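Local structure of uncharacterized peroxidase-related protein (Silicibacter sp., 2PFX) at residues L68-L71 / E72-M75; A56-N59 / D60-G64; F129-K132 / M133-S137; A138-E141 / E142-E146. The protein is uncharacterized, but belongs to the AhpD-like carboxymuconolactone decarboxylase family and is probably a peroxidase-related oxidoreductase. All coordinates share one frame; numbering follows the deposited sequence. Where two conformers were deposited one is given.

Interaction 1: residues L68-L71 / E72-M75; sequences LSKL and EREM
S69 and E72 form a capping box at the start of helix 70-84. S69 is the N-cap residue. Its OG accepts from the backbone N of E72 at 2.9 Å. In return S69 N donates to E72 OE1, with an N-H...O angle of 163°. OE1 is met on its anti side, and the donor lies somewhat out of the carboxylate plane. The chi1 of S69 (63°) sets OG between its own N and carbonyl carbon, facing the first turn. E72 reaches back alongside S69, with E72 CB and CG each 3.2 Å from S69 OG, which brings OE1 to S69 N. Its other oxygen, OE2, pairs with R122 and Q123.

R73 folds back along the same end. Its NE donates to S69 O at 3.1 Å, and this carbonyl oxygen lies close to the guanidinium plane. The backbone N of R73 binds the same oxygen from the opposite face of the carbonyl plane, so two donors grip S69 O. L68 crosses the R73 chain, with CB 3.8 Å from R73 CG. At its far end R73 NH1 bonds to the carbonyls of G64 and L61 at the end of helix 48-63. With an alanine here, S69 O would probably lose one of its two donors, and the carbonyls of G64 and L61 their tie to this helix.

E74 turns its carboxylate away from this end, and OE1 bonds to H93. One turn along, L71 meets M75, a selenomethionine, obliquely: L71 CD1 lies 3.8 Å from M75 CG.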
ATOM      1  N   LEU A  68     -19.656  10.491 -24.181  1.00 11.81           N
ATOM      2  CA  LEU A  68     -19.928   9.894 -22.886  1.00  9.99           C
ATOM      3  C   LEU A  68     -21.289  10.400 -22.430  1.00  8.83           C
ATOM      4  O   LEU A  68     -21.510  11.611 -22.418  1.00 14.71           O
ATOM      5  CB  LEU A  68     -18.909  10.284 -21.834  1.00 11.08           C
ATOM      6  CG  LEU A  68     -17.436   9.984 -22.063  1.00 15.85           C
ATOM      7  CD1 LEU A  68     -16.626  10.316 -20.811  1.00 16.50           C
ATOM      8  CD2 LEU A  68     -17.241   8.530 -22.441  1.00 14.51           C
ATOM      9  N   SER A  69     -22.222   9.545 -22.054  1.00  7.89           N
ATOM     10  CA  SER A  69     -23.485  10.094 -21.565  1.00 12.92           C
ATOM     11  C   SER A  69     -23.317  10.880 -20.269  1.00  9.33           C
ATOM     12  O   SER A  69     -22.277  10.780 -19.605  1.00 10.96           O
ATOM     13  CB  SER A  69     -24.487   8.957 -21.348  1.00 12.06           C
ATOM     14  OG  SER A  69     -24.061   8.052 -20.346  1.00 12.91           O
ATOM     15  N   LYS A  70     -24.365  11.633 -19.915  1.00 10.85           N
ATOM     16  CA  LYS A  70     -24.333  12.247 -18.586  1.00 12.90           C
ATOM     17  C   LYS A  70     -24.152  11.200 -17.488  1.00 11.62           C
ATOM     18  O   LYS A  70     -23.338  11.397 -16.590  1.00 10.74           O
ATOM     19  CB  LYS A  70     -25.610  13.070 -18.351  1.00 14.69           C
ATOM     20  CG  LYS A  70     -25.547  14.359 -19.159  1.00 15.76           C
ATOM     21  CD  LYS A  70     -26.741  15.260 -18.942  1.00 24.31           C
ATOM     22  CE  LYS A  70     -27.407  15.656 -20.254  1.00 54.31           C
ATOM     23  NZ  LYS A  70     -26.458  16.364 -21.165  1.00 33.24           N
ATOM     24  N   LEU A  71     -24.907  10.114 -17.585  1.00 12.82           N
ATOM     25  CA  LEU A  71     -24.877   9.013 -16.618  1.00  8.25           C
ATOM     26  C   LEU A  71     -23.482   8.429 -16.540  1.00 11.06           C
ATOM     27  O   LEU A  71     -22.945   8.222 -15.455  1.00  9.87           O
ATOM     28  CB  LEU A  71     -25.897   7.944 -17.005  1.00 13.23           C
ATOM     29  CG  LEU A  71     -25.854   6.602 -16.260  1.00 15.16           C
ATOM     30  CD1 LEU A  71     -25.953   6.800 -14.756  1.00 13.56           C
ATOM     31  CD2 LEU A  71     -26.955   5.696 -16.797  1.00 15.58           C
ATOM     32  N   GLU A  72     -22.891   8.207 -17.726  1.00  9.21           N
ATOM     33  CA  GLU A  72     -21.563   7.607 -17.745  1.00  6.63           C
ATOM     34  C   GLU A  72     -20.565   8.439 -16.946  1.00  9.39           C
ATOM     35  O   GLU A  72     -19.729   7.897 -16.222  1.00  8.67           O
ATOM     36  CB  GLU A  72     -21.139   7.407 -19.201  1.00 12.26           C
ATOM     37  CG  GLU A  72     -21.571   6.062 -19.750  1.00 10.87           C
ATOM     38  CD  GLU A  72     -21.512   5.901 -21.252  1.00 19.40           C
ATOM     39  OE1 GLU A  72     -21.299   6.880 -21.990  1.00 13.35           O
ATOM     40  OE2 GLU A  72     -21.686   4.748 -21.720  1.00 14.93           O
ATOM     41  N   ARG A  73     -20.680   9.759 -17.088  1.00 11.46           N
ATOM     42  CA  ARG A  73     -19.747  10.660 -16.380  1.00  9.25           C
ATOM     43  C   ARG A  73     -20.039  10.641 -14.893  1.00  8.77           C
ATOM     44  O   ARG A  73     -19.110  10.697 -14.093  1.00 11.35           O
ATOM     45  CB  ARG A  73     -19.833  12.036 -17.025  1.00  8.30           C
ATOM     46  CG  ARG A  73     -19.254  12.033 -18.433  1.00  7.37           C
ATOM     47  CD  ARG A  73     -19.409  13.383 -19.093  1.00 10.62           C
ATOM     48  NE  ARG A  73     -20.612  13.420 -19.899  1.00 14.10           N
ATOM     49  CZ  ARG A  73     -21.093  14.461 -20.568  1.00 13.05           C
ATOM     50  NH1 ARG A  73     -20.489  15.634 -20.549  1.00 10.24           N
ATOM     51  NH2 ARG A  73     -22.210  14.322 -21.277  1.00 13.57           N
ATOM     52  N   GLU A  74     -21.314  10.532 -14.552  1.00  7.83           N
ATOM     53  CA  GLU A  74     -21.668  10.398 -13.131  1.00 17.48           C
ATOM     54  C   GLU A  74     -21.165   9.072 -12.569  1.00 20.62           C
ATOM     55  O   GLU A  74     -20.787   9.011 -11.399  1.00 10.72           O
ATOM     56  CB  GLU A  74     -23.169  10.499 -12.926  1.00 11.53           C
ATOM     57  CG  GLU A  74     -23.746  11.891 -12.989  1.00 13.30           C
ATOM     58  CD  GLU A  74     -23.215  12.855 -11.942  1.00 20.03           C
ATOM     59  OE1 GLU A  74     -22.463  12.427 -11.043  1.00 12.41           O
ATOM     60  OE2 GLU A  74     -23.576  14.054 -12.048  1.00 17.73           O
HETATM   61  N   MSE A  75     -21.168   8.022 -13.383  1.00  8.84           N
HETATM   62  CA  MSE A  75     -20.654   6.729 -12.936  1.00  6.42           C
HETATM   63  C   MSE A  75     -19.168   6.814 -12.627  1.00  7.07           C
HETATM   64  O   MSE A  75     -18.648   6.254 -11.668  1.00  8.51           O
HETATM   65  CB  MSE A  75     -20.969   5.678 -14.019  1.00 10.61           C
HETATM   66  CG  MSE A  75     -22.454   5.355 -14.093  1.00 11.04           C
HETATM   67 SE   MSE A  75     -22.793   4.255 -15.666  0.75 13.85          SE
HETATM   68  CE  MSE A  75     -22.332   2.677 -14.693  1.00 20.68           C
TER

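Interaction 2: residues A56-N59 / D60-G64; sequences AMYN and DLMLG
M62 N donates to Y58 O at 2.8 Å, in the i to i+4 pattern of the last turns of helix 48-63. L61 N likewise reaches M57 O, with an N-H...O angle of 170°. At the end of the helix N59 O takes L63 N at 2.6 Å and, weakly, G64 N. D60 sends its carboxylate outward, where OD2 forms a salt bridge with K50 of a second subunit.

The main side-chain contact is a Met-aromatic pair of Y58 and M62, a selenomethionine. The CG of M62 sits over the centre of the Y58 ring, 3.7 Å from the centroid and 10° off the normal, a CH-pi contact. SE stands farther out above the ring. Chi1 of Y58, at 180°, swings the ring along the helix toward the next turn, where M62 meets its face. A serine in place of Y58 would probably strip M62 CG of its aromatic cover and open a gap beside F167 and E74.

M57 packs on M57 of the second subunit. N59 and L63 cross at the surface, with N59 OD1 3.7 Å from L63 CD1.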
ATOM      1  N   ALA A  56     -17.692  26.653 -14.128  1.00  9.04           N
ATOM      2  CA  ALA A  56     -17.445  26.572 -15.572  1.00 11.26           C
ATOM      3  C   ALA A  56     -16.850  25.217 -15.937  1.00 12.42           C
ATOM      4  O   ALA A  56     -17.170  24.592 -16.943  1.00 14.02           O
ATOM      5  CB  ALA A  56     -16.524  27.685 -16.022  1.00 11.01           C
HETATM    6  N   MSE A  57     -15.935  24.759 -15.081  1.00 14.14           N
HETATM    7  CA  MSE A  57     -15.295  23.481 -15.331  1.00  7.14           C
HETATM    8  C   MSE A  57     -16.262  22.338 -15.079  1.00 17.00           C
HETATM    9  O   MSE A  57     -16.351  21.451 -15.927  1.00 12.35           O
HETATM   10  CB  MSE A  57     -14.054  23.353 -14.447  1.00 16.73           C
HETATM   11  CG  MSE A  57     -13.369  22.017 -14.676  1.00 17.28           C
HETATM   12 SE   MSE A  57     -11.659  21.845 -13.873  0.75 17.95          SE
HETATM   13  CE  MSE A  57     -10.832  23.122 -15.050  1.00 14.80           C
ATOM     14  N   TYR A  58     -16.968  22.350 -13.939  1.00 11.20           N
ATOM     15  CA  TYR A  58     -17.935  21.294 -13.672  1.00  9.39           C
ATOM     16  C   TYR A  58     -18.897  21.164 -14.857  1.00 17.33           C
ATOM     17  O   TYR A  58     -19.202  20.060 -15.313  1.00 10.23           O
ATOM     18  CB  TYR A  58     -18.722  21.540 -12.380  1.00 12.93           C
ATOM     19  CG  TYR A  58     -19.736  20.474 -12.039  1.00 14.04           C
ATOM     20  CD1 TYR A  58     -21.020  20.335 -12.557  1.00 16.58           C
ATOM     21  CD2 TYR A  58     -19.374  19.518 -11.087  1.00 14.75           C
ATOM     22  CE1 TYR A  58     -21.901  19.348 -12.214  1.00 20.01           C
ATOM     23  CE2 TYR A  58     -20.252  18.509 -10.730  1.00 19.35           C
ATOM     24  CZ  TYR A  58     -21.505  18.419 -11.282  1.00 18.48           C
ATOM     25  OH  TYR A  58     -22.391  17.419 -10.927  1.00 27.76           O
ATOM     26  N   ASN A  59     -19.471  22.272 -15.304  1.00 15.79           N
ATOM     27  CA  ASN A  59     -20.520  22.180 -16.325  1.00 15.89           C
ATOM     28  C   ASN A  59     -19.963  21.581 -17.617  1.00 12.96           C
ATOM     29  O   ASN A  59     -20.572  20.686 -18.211  1.00 15.64           O
ATOM     30  CB  ASN A  59     -21.168  23.557 -16.546  1.00 15.37           C
ATOM     31  CG  ASN A  59     -22.139  23.904 -15.425  1.00  9.63           C
ATOM     32  OD1 ASN A  59     -22.745  23.025 -14.823  1.00 19.12           O
ATOM     33  ND2 ASN A  59     -22.261  25.188 -15.127  1.00 21.80           N
ATOM     34  N   ASP A  60     -18.804  22.081 -18.014  1.00 11.02           N
ATOM     35  CA  ASP A  60     -18.240  21.613 -19.280  1.00  9.91           C
ATOM     36  C   ASP A  60     -18.041  20.110 -19.224  1.00 15.69           C
ATOM     37  O   ASP A  60     -18.462  19.369 -20.091  1.00 15.82           O
ATOM     38  CB  ASP A  60     -16.915  22.281 -19.582  1.00 14.88           C
ATOM     39  CG  ASP A  60     -16.301  21.702 -20.846  1.00 20.43           C
ATOM     40  OD1 ASP A  60     -16.818  22.070 -21.915  1.00 26.40           O
ATOM     41  OD2 ASP A  60     -15.358  20.902 -20.754  1.00 22.59           O
ATOM     42  N   LEU A  61     -17.411  19.673 -18.125  1.00 11.03           N
ATOM     43  CA  LEU A  61     -17.092  18.254 -18.015  0.50  8.68           C
ATOM     44  C   LEU A  61     -18.295  17.348 -17.844  1.00 15.23           C
ATOM     45  O   LEU A  61     -18.317  16.275 -18.443  1.00 12.14           O
ATOM     46  CB  LEU A  61     -16.171  18.110 -16.812  0.50 15.99           C
ATOM     47  CG  LEU A  61     -14.702  18.443 -16.985  0.50 13.62           C
ATOM     48  CD1 LEU A  61     -14.300  19.901 -17.026  0.50 19.56           C
ATOM     49  CD2 LEU A  61     -14.028  17.810 -15.768  0.50 10.32           C
HETATM   50  N   MSE A  62     -19.242  17.780 -17.018  1.00 15.84           N
HETATM   51  CA  MSE A  62     -20.371  16.936 -16.667  1.00 12.70           C
HETATM   52  C   MSE A  62     -21.572  17.099 -17.587  1.00 14.44           C
HETATM   53  O   MSE A  62     -22.351  16.147 -17.784  1.00 15.58           O
HETATM   54  CB  MSE A  62     -20.795  17.227 -15.225  1.00 10.95           C
HETATM   55  CG  MSE A  62     -19.744  16.844 -14.195  1.00 16.47           C
HETATM   56 SE   MSE A  62     -18.904  15.112 -14.409  0.75 12.67          SE
HETATM   57  CE  MSE A  62     -20.388  14.229 -13.590  1.00 10.15           C
ATOM     58  N   LEU A  63     -21.725  18.309 -18.114  1.00  8.06           N
ATOM     59  CA  LEU A  63     -22.923  18.560 -18.907  1.00  9.42           C
ATOM     60  C   LEU A  63     -22.648  18.986 -20.319  1.00 14.37           C
ATOM     61  O   LEU A  63     -23.572  18.982 -21.129  1.00 16.34           O
ATOM     62  CB  LEU A  63     -23.791  19.622 -18.180  1.00 16.67           C
ATOM     63  CG  LEU A  63     -24.245  19.153 -16.782  1.00 18.04           C
ATOM     64  CD1 LEU A  63     -24.942  20.256 -15.994  1.00 28.88           C
ATOM     65  CD2 LEU A  63     -25.164  17.937 -16.868  1.00 20.02           C
ATOM     66  N   GLY A  64     -21.418  19.362 -20.624  1.00 15.17           N
ATOM     67  CA  GLY A  64     -21.122  19.773 -21.980  1.00 15.60           C
ATOM     68  C   GLY A  64     -21.037  18.616 -22.950  1.00 14.67           C
ATOM     69  O   GLY A  64     -21.179  17.444 -22.589  1.00 12.74           O
TER

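Interaction 3: residues F129-K132 / M133-S137; sequences FAAK and MTRAS
F129 and M133, a selenomethionine, carry the main side-chain contact, a Met-aromatic pair one helical turn apart. The SE atom approaches the ring obliquely, 62° off its normal and 4.5 Å from the centroid. The nearest ring atom is CE2, 3.5 Å from SE. With CG of F129 anti to its own N (chi1 -168°), the ring lies along the helix toward M133. I140 packs on both residues, and A177 of a second subunit covers them too.

The polar contacts centre on A130 O. It accepts T134 OG1 at 2.8 Å and T134 N at 2.9 Å. The two donors come from opposite faces of the carbonyl plane. The OG1 bond fixes the rotation of the threonine, whose hydroxyl also bonds to N169. M133 N, R135 N and A136 N continue the i to i+4 series, the last to K132 O at 2.7 Å.

Charged ends leave this turn. The extended K132 chain carries NZ to a salt bridge with D144. R135 NH1 passes A131 CB at 3.9 Å, while NH2 pairs with E139 of a third subunit. R173 of the second subunit bonds to the backbone oxygens of M133 and T134.

Bonding of a threonine hydroxyl to the carbonyl four residues back is a familiar feature of helices. Here it occurs in the last turns of helix 121-136, in an all-helical fold, at a subunit interface.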
ATOM      1  N   PHE A 129     -10.346   2.037 -16.115  1.00  9.89           N
ATOM      2  CA  PHE A 129      -9.374   3.073 -16.461  1.00 11.75           C
ATOM      3  C   PHE A 129      -9.399   4.221 -15.441  1.00  6.62           C
ATOM      4  O   PHE A 129      -8.373   4.699 -14.968  1.00  8.19           O
ATOM      5  CB  PHE A 129      -9.678   3.566 -17.880  1.00  9.08           C
ATOM      6  CG  PHE A 129      -8.604   4.450 -18.513  1.00 14.84           C
ATOM      7  CD1 PHE A 129      -7.548   3.901 -19.228  1.00 14.50           C
ATOM      8  CD2 PHE A 129      -8.650   5.831 -18.407  1.00 13.12           C
ATOM      9  CE1 PHE A 129      -6.597   4.713 -19.813  1.00  9.60           C
ATOM     10  CE2 PHE A 129      -7.694   6.650 -18.964  1.00  8.38           C
ATOM     11  CZ  PHE A 129      -6.641   6.077 -19.649  1.00  9.52           C
ATOM     12  N   ALA A 130     -10.598   4.665 -15.104  1.00  8.31           N
ATOM     13  CA  ALA A 130     -10.752   5.716 -14.096  1.00  8.85           C
ATOM     14  C   ALA A 130     -10.140   5.259 -12.782  1.00  5.85           C
ATOM     15  O   ALA A 130      -9.440   6.042 -12.130  1.00  9.83           O
ATOM     16  CB  ALA A 130     -12.214   6.092 -13.935  1.00 11.63           C
ATOM     17  N   ALA A 131     -10.391   4.017 -12.414  1.00  8.80           N
ATOM     18  CA  ALA A 131      -9.855   3.404 -11.194  1.00 11.56           C
ATOM     19  C   ALA A 131      -8.342   3.373 -11.207  1.00 12.05           C
ATOM     20  O   ALA A 131      -7.673   3.737 -10.231  1.00 10.18           O
ATOM     21  CB  ALA A 131     -10.388   1.987 -10.978  1.00 14.02           C
ATOM     22  N   LYS A 132      -7.783   2.940 -12.330  1.00  8.62           N
ATOM     23  CA  LYS A 132      -6.336   2.912 -12.445  1.00  9.32           C
ATOM     24  C   LYS A 132      -5.715   4.304 -12.429  1.00  7.19           C
ATOM     25  O   LYS A 132      -4.614   4.554 -11.902  1.00 15.00           O
ATOM     26  CB  LYS A 132      -5.944   2.155 -13.716  1.00 13.85           C
ATOM     27  CG  LYS A 132      -4.412   2.027 -13.804  1.00 19.45           C
ATOM     28  CD  LYS A 132      -3.980   1.208 -15.012  1.00 21.13           C
ATOM     29  CE  LYS A 132      -2.466   1.009 -14.964  1.00 19.45           C
ATOM     30  NZ  LYS A 132      -2.102  -0.150 -15.817  1.00 22.72           N
HETATM   31  N   MSE A 133      -6.375   5.282 -13.028  1.00  8.48           N
HETATM   32  CA  MSE A 133      -5.947   6.664 -12.953  1.00  7.59           C
HETATM   33  C   MSE A 133      -5.988   7.177 -11.517  1.00 12.07           C
HETATM   34  O   MSE A 133      -5.159   7.956 -11.072  1.00 10.64           O
HETATM   35  CB  MSE A 133      -6.887   7.541 -13.769  1.00 16.82           C
HETATM   36  CG  MSE A 133      -6.617   7.582 -15.259  1.00 15.29           C
HETATM   37 SE   MSE A 133      -7.771   8.739 -16.204  0.75  9.24          SE
HETATM   38  CE  MSE A 133      -7.166  10.361 -15.400  1.00  7.86           C
ATOM     39  N   THR A 134      -6.992   6.697 -10.794  1.00 10.92           N
ATOM     40  CA  THR A 134      -7.202   7.173  -9.431  1.00 10.79           C
ATOM     41  C   THR A 134      -6.141   6.605  -8.509  1.00 11.02           C
ATOM     42  O   THR A 134      -5.549   7.322  -7.684  1.00 11.24           O
ATOM     43  CB  THR A 134      -8.635   6.850  -8.988  1.00 10.11           C
ATOM     44  OG1 THR A 134      -9.541   7.612  -9.805  1.00 10.71           O
ATOM     45  CG2 THR A 134      -8.875   7.292  -7.542  1.00 11.83           C
ATOM     46  N   ARG A 135      -5.832   5.318  -8.667  1.00 10.35           N
ATOM     47  CA  ARG A 135      -4.797   4.693  -7.839  1.00 11.96           C
ATOM     48  C   ARG A 135      -3.368   4.845  -8.321  1.00 17.28           C
ATOM     49  O   ARG A 135      -2.410   4.860  -7.522  1.00 14.64           O
ATOM     50  CB  ARG A 135      -5.130   3.196  -7.748  1.00 10.50           C
ATOM     51  CG  ARG A 135      -6.270   2.927  -6.789  1.00 21.90           C
ATOM     52  CD  ARG A 135      -7.351   2.054  -7.376  1.00 41.39           C
ATOM     53  NE  ARG A 135      -7.202   0.662  -6.986  1.00 49.27           N
ATOM     54  CZ  ARG A 135      -8.038  -0.318  -7.283  1.00157.91           C
ATOM     55  NH1 ARG A 135      -9.146  -0.115  -7.996  1.00 31.06           N
ATOM     56  NH2 ARG A 135      -7.711  -1.527  -6.821  1.00 52.35           N
ATOM     57  N   ALA A 136      -3.145   4.930  -9.625  1.00 12.99           N
ATOM     58  CA  ALA A 136      -1.780   4.810 -10.140  1.00 11.52           C
ATOM     59  C   ALA A 136      -1.667   5.364 -11.539  1.00 11.72           C
ATOM     60  O   ALA A 136      -1.301   4.640 -12.463  1.00 11.72           O
ATOM     61  CB  ALA A 136      -1.368   3.348 -10.136  1.00 18.79           C
ATOM     62  N   SER A 137      -1.979   6.655 -11.647  1.00 13.44           N
ATOM     63  CA  SER A 137      -1.940   7.253 -12.975  1.00 12.82           C
ATOM     64  C   SER A 137      -0.589   7.135 -13.660  1.00 11.77           C
ATOM     65  O   SER A 137      -0.521   7.060 -14.891  1.00 15.97           O
ATOM     66  CB  SER A 137      -2.388   8.723 -12.889  1.00 21.65           C
ATOM     67  OG  SER A 137      -1.581   9.511 -12.044  1.00 16.36           O
TER

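Interaction 4: residues A138-E141 / E142-E146; sequences AEIE and EADRE
The R145 guanidinium lies with one face over E141 O and E142 CA. CA is 3.6 Å above the plane, offset toward the rim, and E141 O is offset likewise. At the edge, in plane, sits a water that accepts from R145 NH1 and donates to I140 O at 2.8 Å. R145 NH2 makes a salt bridge to E142 OE1 at 2.7 Å. The carboxylate is met from above its plane, and E142 OE1 lies 21° out of the guanidinium plane. NH1 also bonds to the carbonyl of A177 of a second subunit, so several partners fix the turn of this group. E142 OE2 pairs with R149.

The D144 carboxylate turns back toward the chain before it. Its OD2 accepts from E141 N at 2.9 Å, on the anti side and close to the carboxylate plane. E141 is the N-cap residue of helix 142-150, and D144 thus holds the backbone just ahead of the first turn. With chi1 at -64°, the D144 carboxylate lies beside its own N and faces the N-cap residue. The nearby K132 would probably favour its charged form. E141 O accepts R145 N at 3.3 Å and, weakly, D144 N.

A second water joins E141 OE1 to E142 N, the first amide of the helix. The other oxygen, E141 OE2, forms a salt bridge with R124 of a fourth subunit. In the conformer given, I140 CG2 lies 4.1 Å from D144 CB.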
ATOM      1  N   ALA A 138       0.501   7.094 -12.888  1.00 13.77           N
ATOM      2  CA  ALA A 138       1.834   7.038 -13.479  1.00 12.11           C
ATOM      3  C   ALA A 138       2.070   5.736 -14.235  1.00 13.86           C
ATOM      4  O   ALA A 138       2.953   5.649 -15.085  1.00 12.90           O
ATOM      5  CB  ALA A 138       2.915   7.204 -12.418  1.00 11.20           C
ATOM      6  N   GLU A 139       1.253   4.738 -13.936  1.00 15.51           N
ATOM      7  CA  GLU A 139       1.404   3.431 -14.553  1.00 14.96           C
ATOM      8  C   GLU A 139       0.493   3.242 -15.755  1.00 14.91           C
ATOM      9  O   GLU A 139       0.445   2.192 -16.380  1.00 12.58           O
ATOM     10  CB  GLU A 139       1.104   2.380 -13.482  1.00 13.18           C
ATOM     11  CG  GLU A 139       2.039   2.505 -12.283  1.00 17.19           C
ATOM     12  CD  GLU A 139       1.901   1.401 -11.267  1.00 39.26           C
ATOM     13  OE1 GLU A 139       1.027   0.520 -11.419  1.00 43.66           O
ATOM     14  OE2 GLU A 139       2.696   1.430 -10.301  1.00 41.33           O
ATOM     15  N   ILE A 140      -0.263   4.243 -16.146  1.00 10.69           N
ATOM     16  CA  ILE A 140      -1.094   4.082 -17.342  0.50 10.12           C
ATOM     17  C   ILE A 140      -0.191   4.093 -18.568  1.00 16.19           C
ATOM     18  O   ILE A 140       0.715   4.925 -18.662  1.00 13.54           O
ATOM     19  CB  ILE A 140      -2.182   5.135 -17.458  0.50 16.21           C
ATOM     20  CG1 ILE A 140      -3.259   4.880 -16.370  0.50 16.03           C
ATOM     21  CG2 ILE A 140      -2.843   5.221 -18.813  0.50 14.82           C
ATOM     22  CD1 ILE A 140      -3.685   6.257 -15.938  0.50 17.19           C
ATOM     23  N   GLU A 141      -0.450   3.137 -19.458  1.00 14.26           N
ATOM     24  CA  GLU A 141       0.334   2.927 -20.670  1.00 22.19           C
ATOM     25  C   GLU A 141      -0.532   2.948 -21.938  1.00 15.04           C
ATOM     26  O   GLU A 141      -1.757   2.904 -21.885  1.00 11.23           O
ATOM     27  CB  GLU A 141       1.026   1.565 -20.721  1.00 27.22           C
ATOM     28  CG  GLU A 141       2.049   1.214 -19.692  1.00 35.43           C
ATOM     29  CD  GLU A 141       3.475   1.572 -20.052  1.00157.91           C
ATOM     30  OE1 GLU A 141       3.859   1.581 -21.237  1.00 85.83           O
ATOM     31  OE2 GLU A 141       4.175   1.847 -19.059  1.00 31.59           O
ATOM     32  N   GLU A 142       0.175   2.953 -23.065  1.00 13.16           N
ATOM     33  CA  GLU A 142      -0.535   2.942 -24.342  1.00 10.66           C
ATOM     34  C   GLU A 142      -1.502   1.775 -24.420  1.00 11.54           C
ATOM     35  O   GLU A 142      -2.601   1.896 -24.942  1.00 15.44           O
ATOM     36  CB  GLU A 142       0.518   2.897 -25.444  1.00 15.11           C
ATOM     37  CG  GLU A 142      -0.094   2.932 -26.824  1.00 20.03           C
ATOM     38  CD  GLU A 142      -0.861   4.182 -27.155  1.00 26.22           C
ATOM     39  OE1 GLU A 142      -0.502   5.292 -26.737  1.00 17.24           O
ATOM     40  OE2 GLU A 142      -1.867   4.078 -27.893  1.00 27.64           O
ATOM     41  N   ALA A 143      -1.141   0.611 -23.899  1.00 14.27           N
ATOM     42  CA  ALA A 143      -2.032  -0.544 -23.949  1.00 15.06           C
ATOM     43  C   ALA A 143      -3.326  -0.308 -23.174  1.00 15.29           C
ATOM     44  O   ALA A 143      -4.365  -0.842 -23.560  1.00 15.95           O
ATOM     45  CB  ALA A 143      -1.309  -1.762 -23.391  1.00 21.38           C
ATOM     46  N   ASP A 144      -3.266   0.472 -22.086  1.00 14.46           N
ATOM     47  CA  ASP A 144      -4.482   0.826 -21.363  1.00 14.13           C
ATOM     48  C   ASP A 144      -5.413   1.691 -22.196  1.00 10.30           C
ATOM     49  O   ASP A 144      -6.633   1.566 -22.217  1.00 11.45           O
ATOM     50  CB  ASP A 144      -4.127   1.572 -20.079  1.00 10.83           C
ATOM     51  CG  ASP A 144      -3.347   0.706 -19.109  1.00 16.15           C
ATOM     52  OD1 ASP A 144      -3.792  -0.424 -18.846  1.00 27.87           O
ATOM     53  OD2 ASP A 144      -2.287   1.094 -18.604  1.00 19.60           O
ATOM     54  N   ARG A 145      -4.841   2.639 -22.937  1.00  9.14           N
ATOM     55  CA  ARG A 145      -5.646   3.457 -23.837  1.00 10.49           C
ATOM     56  C   ARG A 145      -6.209   2.607 -24.978  1.00 13.62           C
ATOM     57  O   ARG A 145      -7.315   2.848 -25.459  1.00 12.83           O
ATOM     58  CB  ARG A 145      -4.816   4.632 -24.349  1.00 10.58           C
ATOM     59  CG  ARG A 145      -4.513   5.633 -23.232  1.00  9.34           C
ATOM     60  CD  ARG A 145      -3.931   6.926 -23.767  1.00 14.46           C
ATOM     61  NE  ARG A 145      -2.621   6.758 -24.384  1.00 12.04           N
ATOM     62  CZ  ARG A 145      -1.475   6.777 -23.723  1.00 13.14           C
ATOM     63  NH1 ARG A 145      -1.402   6.961 -22.414  1.00 13.11           N
ATOM     64  NH2 ARG A 145      -0.343   6.601 -24.385  1.00 14.33           N
ATOM     65  N   GLU A 146      -5.468   1.594 -25.412  1.00 14.90           N
ATOM     66  CA  GLU A 146      -5.983   0.779 -26.521  1.00 12.70           C
ATOM     67  C   GLU A 146      -7.143  -0.080 -26.063  1.00 10.13           C
ATOM     68  O   GLU A 146      -8.047  -0.415 -26.850  1.00 13.77           O
ATOM     69  CB  GLU A 146      -4.868  -0.084 -27.114  1.00 23.83           C
ATOM     70  CG  GLU A 146      -5.276  -0.757 -28.435  1.00 24.79           C
ATOM     71  CD  GLU A 146      -5.665   0.224 -29.515  1.00 27.09           C
ATOM     72  OE1 GLU A 146      -5.001   1.282 -29.689  1.00 20.22           O
ATOM     73  OE2 GLU A 146      -6.670  -0.063 -30.213  1.00 33.04           O
TER
HETATM   74  O   HOH W   1       0.779   6.932 -20.673  1.00 19.61           O
HETATM   75  O   HOH W   2       3.070   3.663 -23.107  1.00 28.54           O

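The four contacts form two neighbouring pairs. Interactions 1 and 2 have centres about 12 Å apart. They lie on the consecutive helices 70-84 and 48-63, both in the part matching the carboxymuconolactone decarboxylase family. The bridge is R73 NH1, which lies 2.8 Å from G64 O. Interactions 3 and 4, with centres about 10 Å apart, lie at the end of helix 121-136 and the start of helix 142-150. Their link is the salt bridge of K132 NZ to D144 OD2, 3.1 Å. Between the pairs, interactions 1 and 3 come nearest, with closest atoms about 7 Å apart. Interactions 2, 3 and 4 touch a second subunit. A tetraethylene glycol, probably from the crystallisation liquor, lies about 4 Å from the side chain of A56.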